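Local coordinates for protein agmatinase (Deinococcus radiodurans, PDB 1WOH) that probably hydrolyses agmatine to putrescine and urea, as a manganese-dependent member of the arginase (ureohydrolase) family, at residues 224-229 with 268-273; 119-124 with 161-166. All coordinates share one frame; numbering follows the deposited sequence.

Contact 1 pairs two neighbouring strands at the core of the parallel sheet, and contact 2 packs the loop 119-124 against the start of helix 162-169; their centres lie 11 Å apart. The loop follows strand 114-118, which borders strand 266-273, and polar groups of the two contacts meet directly. Ser-227 OG lies 3.0 Å from His-121 NE2 and Asp-271 OD2 lies 2.9 Å from Ser-124 OG, both probable hydrogen bonds. His-121 and Asp-229 are manganese ligands, one from each contact, and Asp-143, Asp-147, His-145 and Asp-231 complete the site, although this chain holds no metal in the model.

Contact 1 (224-229 with 268-273); sequences VYFSVD and VGLDLV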
ATOM      1  N   VAL A 224      -8.571  15.061  36.908  1.00 15.76           N
ATOM      2  CA  VAL A 224      -8.166  13.973  36.033  1.00 15.33           C
ATOM      3  C   VAL A 224      -7.503  14.360  34.716  1.00 14.32           C
ATOM      4  O   VAL A 224      -7.928  15.288  34.028  1.00 15.52           O
ATOM      5  CB  VAL A 224      -9.391  13.071  35.721  1.00 15.41           C
ATOM      6  CG1 VAL A 224      -9.038  12.026  34.650  1.00 15.23           C
ATOM      7  CG2 VAL A 224      -9.862  12.390  36.996  1.00 17.18           C
ATOM      8  N   TYR A 225      -6.440  13.631  34.392  1.00 12.28           N
ATOM      9  CA  TYR A 225      -5.712  13.798  33.142  1.00 13.00           C
ATOM     10  C   TYR A 225      -6.025  12.505  32.397  1.00 11.21           C
ATOM     11  O   TYR A 225      -5.888  11.415  32.963  1.00 11.79           O
ATOM     12  CB  TYR A 225      -4.209  13.882  33.412  1.00 12.87           C
ATOM     13  CG  TYR A 225      -3.340  13.936  32.175  1.00 13.36           C
ATOM     14  CD1 TYR A 225      -2.843  15.151  31.698  1.00 13.78           C
ATOM     15  CD2 TYR A 225      -2.973  12.765  31.511  1.00 13.96           C
ATOM     16  CE1 TYR A 225      -1.991  15.199  30.592  1.00 14.97           C
ATOM     17  CE2 TYR A 225      -2.128  12.800  30.404  1.00 12.31           C
ATOM     18  CZ  TYR A 225      -1.639  14.014  29.955  1.00 11.83           C
ATOM     19  OH  TYR A 225      -0.781  14.042  28.879  1.00 13.52           O
ATOM     20  N   PHE A 226      -6.476  12.624  31.152  1.00 11.07           N
ATOM     21  CA  PHE A 226      -6.803  11.460  30.325  1.00 12.76           C
ATOM     22  C   PHE A 226      -5.622  11.129  29.425  1.00 11.10           C
ATOM     23  O   PHE A 226      -5.122  12.003  28.721  1.00 11.40           O
ATOM     24  CB  PHE A 226      -7.992  11.760  29.399  1.00 15.47           C
ATOM     25  CG  PHE A 226      -9.331  11.788  30.080  1.00 14.60           C
ATOM     26  CD1 PHE A 226     -10.236  12.805  29.796  1.00 18.29           C
ATOM     27  CD2 PHE A 226      -9.715  10.775  30.947  1.00 17.55           C
ATOM     28  CE1 PHE A 226     -11.510  12.813  30.362  1.00 19.02           C
ATOM     29  CE2 PHE A 226     -10.987  10.770  31.522  1.00 19.52           C
ATOM     30  CZ  PHE A 226     -11.888  11.793  31.228  1.00 18.53           C
ATOM     31  N   SER A 227      -5.168   9.879  29.451  1.00 11.22           N
ATOM     32  CA  SER A 227      -4.100   9.465  28.550  1.00 10.98           C
ATOM     33  C   SER A 227      -4.692   8.346  27.714  1.00  9.30           C
ATOM     34  O   SER A 227      -5.027   7.287  28.238  1.00  9.26           O
ATOM     35  CB  SER A 227      -2.871   8.942  29.296  1.00 11.57           C
ATOM     36  OG  SER A 227      -1.898   8.518  28.351  1.00 10.54           O
ATOM     37  N   VAL A 228      -4.842   8.589  26.418  1.00  7.85           N
ATOM     38  CA  VAL A 228      -5.410   7.583  25.538  1.00  8.02           C
ATOM     39  C   VAL A 228      -4.372   7.017  24.582  1.00  7.29           C
ATOM     40  O   VAL A 228      -3.908   7.709  23.678  1.00 10.34           O
ATOM     41  CB  VAL A 228      -6.573   8.155  24.695  1.00  8.81           C
ATOM     42  CG1 VAL A 228      -7.137   7.058  23.778  1.00 10.23           C
ATOM     43  CG2 VAL A 228      -7.665   8.695  25.618  1.00  9.86           C
ATOM     44  N   ASP A 229      -3.985   5.770  24.815  1.00  7.13           N
ATOM     45  CA  ASP A 229      -3.051   5.080  23.932  1.00  7.53           C
ATOM     46  C   ASP A 229      -3.998   4.357  22.966  1.00  7.57           C
ATOM     47  O   ASP A 229      -4.830   3.556  23.400  1.00  9.53           O
ATOM     48  CB  ASP A 229      -2.226   4.062  24.721  1.00  9.48           C
ATOM     49  CG  ASP A 229      -1.238   3.305  23.850  1.00 10.98           C
ATOM     50  OD1 ASP A 229      -1.500   3.131  22.644  1.00 11.78           O
ATOM     51  OD2 ASP A 229      -0.201   2.862  24.383  1.00 14.64           O
ATOM     52  N   VAL A 268      -8.342  18.015  33.456  1.00 14.16           N
ATOM     53  CA  VAL A 268      -7.280  19.005  33.298  1.00 13.74           C
ATOM     54  C   VAL A 268      -6.478  18.900  32.002  1.00 13.24           C
ATOM     55  O   VAL A 268      -5.702  19.800  31.666  1.00 12.96           O
ATOM     56  CB  VAL A 268      -6.300  18.929  34.494  1.00 13.93           C
ATOM     57  CG1 VAL A 268      -7.070  19.088  35.797  1.00 15.95           C
ATOM     58  CG2 VAL A 268      -5.563  17.591  34.489  1.00 14.90           C
ATOM     59  N   GLY A 269      -6.665  17.809  31.272  1.00 13.83           N
ATOM     60  CA  GLY A 269      -5.947  17.637  30.026  1.00 12.88           C
ATOM     61  C   GLY A 269      -6.140  16.250  29.450  1.00 13.00           C
ATOM     62  O   GLY A 269      -6.697  15.363  30.099  1.00 12.81           O
ATOM     63  N   LEU A 270      -5.675  16.064  28.221  1.00 14.08           N
ATOM     64  CA  LEU A 270      -5.791  14.775  27.551  1.00 13.14           C
ATOM     65  C   LEU A 270      -4.694  14.599  26.520  1.00 13.38           C
ATOM     66  O   LEU A 270      -4.333  15.554  25.830  1.00 12.73           O
ATOM     67  CB  LEU A 270      -7.154  14.671  26.852  1.00 14.56           C
ATOM     68  CG  LEU A 270      -7.377  13.494  25.890  1.00 18.38           C
ATOM     69  CD1 LEU A 270      -8.855  13.160  25.808  1.00 20.38           C
ATOM     70  CD2 LEU A 270      -6.817  13.839  24.509  1.00 19.10           C
ATOM     71  N   ASP A 271      -4.137  13.392  26.435  1.00 13.09           N
ATOM     72  CA  ASP A 271      -3.152  13.129  25.400  1.00 12.25           C
ATOM     73  C   ASP A 271      -3.646  11.947  24.584  1.00 10.46           C
ATOM     74  O   ASP A 271      -4.378  11.091  25.084  1.00 11.40           O
ATOM     75  CB  ASP A 271      -1.712  12.922  25.951  1.00 13.16           C
ATOM     76  CG  ASP A 271      -1.514  11.627  26.742  1.00 13.01           C
ATOM     77  OD1 ASP A 271      -2.106  10.579  26.409  1.00 12.65           O
ATOM     78  OD2 ASP A 271      -0.701  11.656  27.699  1.00 15.94           O
ATOM     79  N   LEU A 272      -3.302  11.950  23.303  1.00 10.68           N
ATOM     80  CA  LEU A 272      -3.704  10.902  22.368  1.00  9.38           C
ATOM     81  C   LEU A 272      -2.381  10.434  21.791  1.00  7.48           C
ATOM     82  O   LEU A 272      -1.745  11.162  21.023  1.00  9.98           O
ATOM     83  CB  LEU A 272      -4.597  11.509  21.280  1.00  9.48           C
ATOM     84  CG  LEU A 272      -5.349  10.575  20.319  1.00  9.59           C
ATOM     85  CD1 LEU A 272      -4.367   9.847  19.413  1.00 11.93           C
ATOM     86  CD2 LEU A 272      -6.171   9.581  21.117  1.00 11.71           C
ATOM     87  N   VAL A 273      -1.970   9.225  22.166  1.00  9.52           N
ATOM     88  CA  VAL A 273      -0.671   8.704  21.745  1.00  8.78           C
ATOM     89  C   VAL A 273      -0.634   7.355  21.026  1.00  9.47           C
ATOM     90  O   VAL A 273      -1.612   6.611  21.003  1.00  9.68           O
ATOM     91  CB  VAL A 273       0.279   8.595  22.972  1.00  7.95           C
ATOM     92  CG1 VAL A 273       0.398   9.944  23.671  1.00  7.39           C
ATOM     93  CG2 VAL A 273      -0.245   7.551  23.952  1.00  9.31           C
TER
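Tyr-225 and Ser-227 of one strand reach across to Asp-271 of its parallel neighbour, laying a polar network over one face of the sheet. Beneath it runs the backbone ladder, starting with Val-268 N to Val-224 O at 2.8 Å; Phe-226 N donates to Gly-269 O, Asp-271 N to Phe-226 O, Val-228 N to Asp-271 O and Val-273 N to Val-228 O, each at 2.9 Å. Strand 223-229, helix 251-264 and strand 266-273 form the beta-alpha-beta unit that sets these strands side by side in the central sheet of the arginase fold.

The carboxylate of Asp-271 receives both hydroxyls. With CG between backbone N and carbonyl carbon (chi1 69°), the group leans back over the neighbouring strand. Asp-271 OD1 takes Ser-227 OG at 2.8 Å through the syn lone pair. Tyr-225 OH gives a bond of 2.7 Å to Asp-271 OD2 on the anti side, 30° out of the carboxylate plane, while OD2 lies at the edge of the tyrosine ring. OD2 also accepts from Ser-124 OG. A phenylalanine in place of Tyr-225 would keep the ring but would probably leave OD2 one donor short and the carboxylate less firmly fixed in its rotation.

Apolar contacts occupy the other face. Leu-270 CD1 meets Phe-226 CB at 3.9 Å, and Leu-272 CD2 packs 3.8 Å from Val-228 CG1; helix 284-302 covers Val-228 and both leucines.

On the polar face, Asp-229 at the strand's C-terminal end accepts from Asp-231 N through OD1 and belongs to the dimanganese site. Ser-227, held by Asp-271, is also hydrogen-bonded to His-121 NE2, consistent with a second-shell chain from the buried carboxylate through the serine to a metal ligand.

Contact 2 (119-124 with 161-166); sequences GDHSVS and SPFRRA
His-121 and Ser-122 bring a 3-10 turn against Pro-162, the first residue of helix 162-169, with the CA atoms of Ser-122 and Pro-162 5.0 Å apart. No hydrogen bond links the two backbones. Within the loop, Ser-124 N bonds His-121 O, and an Asx turn opens the segment: Asp-120 OD1 accepts from Ser-122 N at 2.7 Å and, through its syn lone pair, from Ser-122 OG. Two donors from one residue thus hold the aspartate oxygen just ahead of His-121.

The proline ring comes up to the carbonyl of His-121, with Pro-162 CB 3.4 Å from His-121 O. Pro-162 CB also lies 4.1 Å from Ser-124 CB. This loop, between strand 114-118 and helix 124-128, is one of those at the C-terminal ends of the sheet strands that build the manganese site in the arginase fold. From it His-121 binds the first manganese, though no metal is bound to this chain in the model.

Phe-163 meets the imidazole itself. Its CG stands anti to the carbonyl carbon (chi1 -64°), and the ring extends until Phe-163 CE1 and CZ each approach His-121 NE2 to 3.5 Å. The two ring planes are turned 84° apart, with centroids separated by 5.2 Å. NE2 is hydrogen-bonded to Ser-227 OG, while ND1 makes a weak hydrogen bond to Asp-229 OD2; Val-139 and Gln-141 of strand 137-142 touch Phe-163.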
ATOM      1  N   GLY A 119       2.895  11.057  18.553  1.00  9.63           N
ATOM      2  CA  GLY A 119       3.975  10.808  19.495  1.00  9.95           C
ATOM      3  C   GLY A 119       3.841   9.463  20.186  1.00 12.97           C
ATOM      4  O   GLY A 119       2.721   9.019  20.433  1.00 12.42           O
ATOM      5  N   ASP A 120       4.959   8.801  20.490  1.00  9.12           N
ATOM      6  CA  ASP A 120       4.870   7.519  21.175  1.00 10.69           C
ATOM      7  C   ASP A 120       4.483   7.816  22.614  1.00  9.67           C
ATOM      8  O   ASP A 120       4.500   8.967  23.034  1.00 12.62           O
ATOM      9  CB  ASP A 120       6.183   6.713  21.085  1.00 10.30           C
ATOM     10  CG  ASP A 120       7.343   7.359  21.824  1.00 14.52           C
ATOM     11  OD1 ASP A 120       7.193   7.700  23.021  1.00 12.27           O
ATOM     12  OD2 ASP A 120       8.420   7.503  21.201  1.00 12.98           O
ATOM     13  N   HIS A 121       4.130   6.791  23.375  1.00  8.91           N
ATOM     14  CA  HIS A 121       3.679   7.033  24.741  1.00 11.07           C
ATOM     15  C   HIS A 121       4.672   7.689  25.698  1.00 10.95           C
ATOM     16  O   HIS A 121       4.273   8.256  26.723  1.00 10.64           O
ATOM     17  CB  HIS A 121       3.142   5.742  25.360  1.00 11.64           C
ATOM     18  CG  HIS A 121       1.993   5.971  26.291  1.00 11.29           C
ATOM     19  ND1 HIS A 121       1.049   5.005  26.569  1.00 13.43           N
ATOM     20  CD2 HIS A 121       1.608   7.080  26.967  1.00 11.06           C
ATOM     21  CE1 HIS A 121       0.128   5.513  27.371  1.00 10.41           C
ATOM     22  NE2 HIS A 121       0.442   6.770  27.626  1.00 14.10           N
ATOM     23  N   SER A 122       5.957   7.638  25.373  1.00 10.85           N
ATOM     24  CA  SER A 122       6.940   8.242  26.258  1.00 10.04           C
ATOM     25  C   SER A 122       6.690   9.738  26.442  1.00 10.42           C
ATOM     26  O   SER A 122       7.138  10.323  27.428  1.00 11.10           O
ATOM     27  CB  SER A 122       8.360   8.024  25.725  1.00  8.73           C
ATOM     28  OG  SER A 122       8.716   9.023  24.783  1.00  8.37           O
ATOM     29  N   VAL A 123       5.971  10.362  25.510  1.00  9.94           N
ATOM     30  CA  VAL A 123       5.710  11.795  25.628  1.00 10.77           C
ATOM     31  C   VAL A 123       4.817  12.150  26.824  1.00 10.93           C
ATOM     32  O   VAL A 123       4.812  13.300  27.274  1.00 13.20           O
ATOM     33  CB  VAL A 123       5.080  12.375  24.333  1.00 11.96           C
ATOM     34  CG1 VAL A 123       5.988  12.091  23.139  1.00 13.86           C
ATOM     35  CG2 VAL A 123       3.689  11.799  24.118  1.00 12.70           C
ATOM     36  N   SER A 124       4.069  11.177  27.341  1.00 11.28           N
ATOM     37  CA  SER A 124       3.186  11.428  28.482  1.00 11.73           C
ATOM     38  C   SER A 124       3.972  11.877  29.712  1.00 11.06           C
ATOM     39  O   SER A 124       3.455  12.620  30.542  1.00 11.64           O
ATOM     40  CB  SER A 124       2.378  10.179  28.840  1.00 12.95           C
ATOM     41  OG  SER A 124       1.513   9.805  27.785  1.00 14.13           O
ATOM     42  N   SER A 161       7.864   3.220  30.015  1.00 11.21           N
ATOM     43  CA  SER A 161       8.115   3.837  31.323  1.00 11.72           C
ATOM     44  C   SER A 161       7.532   5.229  31.618  1.00 11.03           C
ATOM     45  O   SER A 161       7.796   5.776  32.690  1.00 12.76           O
ATOM     46  CB  SER A 161       9.626   3.950  31.555  1.00 11.09           C
ATOM     47  OG  SER A 161      10.290   2.710  31.410  1.00 13.31           O
ATOM     48  N   PRO A 162       6.720   5.805  30.718  1.00 11.60           N
ATOM     49  CA  PRO A 162       6.218   7.146  31.043  1.00 12.10           C
ATOM     50  C   PRO A 162       5.541   7.404  32.384  1.00 13.33           C
ATOM     51  O   PRO A 162       5.804   8.428  33.021  1.00 11.51           O
ATOM     52  CB  PRO A 162       5.316   7.475  29.856  1.00 13.78           C
ATOM     53  CG  PRO A 162       4.791   6.146  29.456  1.00 12.16           C
ATOM     54  CD  PRO A 162       6.026   5.268  29.533  1.00  9.69           C
ATOM     55  N   PHE A 163       4.670   6.502  32.822  1.00 11.98           N
ATOM     56  CA  PHE A 163       3.986   6.727  34.088  1.00 13.26           C
ATOM     57  C   PHE A 163       4.855   6.472  35.306  1.00 12.61           C
ATOM     58  O   PHE A 163       4.586   6.995  36.386  1.00 13.95           O
ATOM     59  CB  PHE A 163       2.695   5.908  34.134  1.00 11.55           C
ATOM     60  CG  PHE A 163       1.705   6.328  33.093  1.00 14.10           C
ATOM     61  CD1 PHE A 163       1.421   5.507  32.007  1.00 14.55           C
ATOM     62  CD2 PHE A 163       1.108   7.583  33.160  1.00 12.72           C
ATOM     63  CE1 PHE A 163       0.553   5.935  30.993  1.00 13.63           C
ATOM     64  CE2 PHE A 163       0.240   8.022  32.155  1.00 13.41           C
ATOM     65  CZ  PHE A 163      -0.036   7.195  31.070  1.00 12.96           C
ATOM     66  N   ARG A 164       5.910   5.686  35.127  1.00 12.61           N
ATOM     67  CA  ARG A 164       6.833   5.402  36.217  1.00 14.08           C
ATOM     68  C   ARG A 164       7.674   6.665  36.405  1.00 12.35           C
ATOM     69  O   ARG A 164       7.894   7.118  37.533  1.00 13.12           O
ATOM     70  CB  ARG A 164       7.724   4.206  35.853  1.00 11.69           C
ATOM     71  CG  ARG A 164       8.547   3.653  37.013  1.00 12.97           C
ATOM     72  CD  ARG A 164       7.654   3.121  38.131  1.00 13.15           C
ATOM     73  NE  ARG A 164       8.430   2.445  39.170  1.00 15.30           N
ATOM     74  CZ  ARG A 164       8.762   1.156  39.150  1.00 16.28           C
ATOM     75  NH1 ARG A 164       8.380   0.370  38.146  1.00 17.30           N
ATOM     76  NH2 ARG A 164       9.500   0.653  40.130  1.00 16.33           N
ATOM     77  N   ARG A 165       8.128   7.240  35.291  1.00 14.09           N
ATOM     78  CA  ARG A 165       8.925   8.463  35.327  1.00 12.38           C
ATOM     79  C   ARG A 165       8.062   9.607  35.855  1.00 13.66           C
ATOM     80  O   ARG A 165       8.518  10.435  36.638  1.00 13.64           O
ATOM     81  CB  ARG A 165       9.429   8.822  33.927  1.00 14.34           C
ATOM     82  CG  ARG A 165      10.438   7.842  33.331  1.00 13.70           C
ATOM     83  CD  ARG A 165      11.776   7.912  34.073  1.00 14.39           C
ATOM     84  NE  ARG A 165      11.800   7.073  35.266  1.00 16.11           N
ATOM     85  CZ  ARG A 165      11.881   5.748  35.240  1.00 15.39           C
ATOM     86  NH1 ARG A 165      11.950   5.110  34.078  1.00 15.48           N
ATOM     87  NH2 ARG A 165      11.895   5.056  36.371  1.00 14.85           N
ATOM     88  N   ALA A 166       6.805   9.641  35.419  1.00 13.09           N
ATOM     89  CA  ALA A 166       5.885  10.683  35.852  1.00 14.91           C
ATOM     90  C   ALA A 166       5.697  10.675  37.371  1.00 15.89           C
ATOM     91  O   ALA A 166       5.809  11.715  38.028  1.00 17.19           O
ATOM     92  CB  ALA A 166       4.528  10.508  35.148  1.00 12.72           C
TER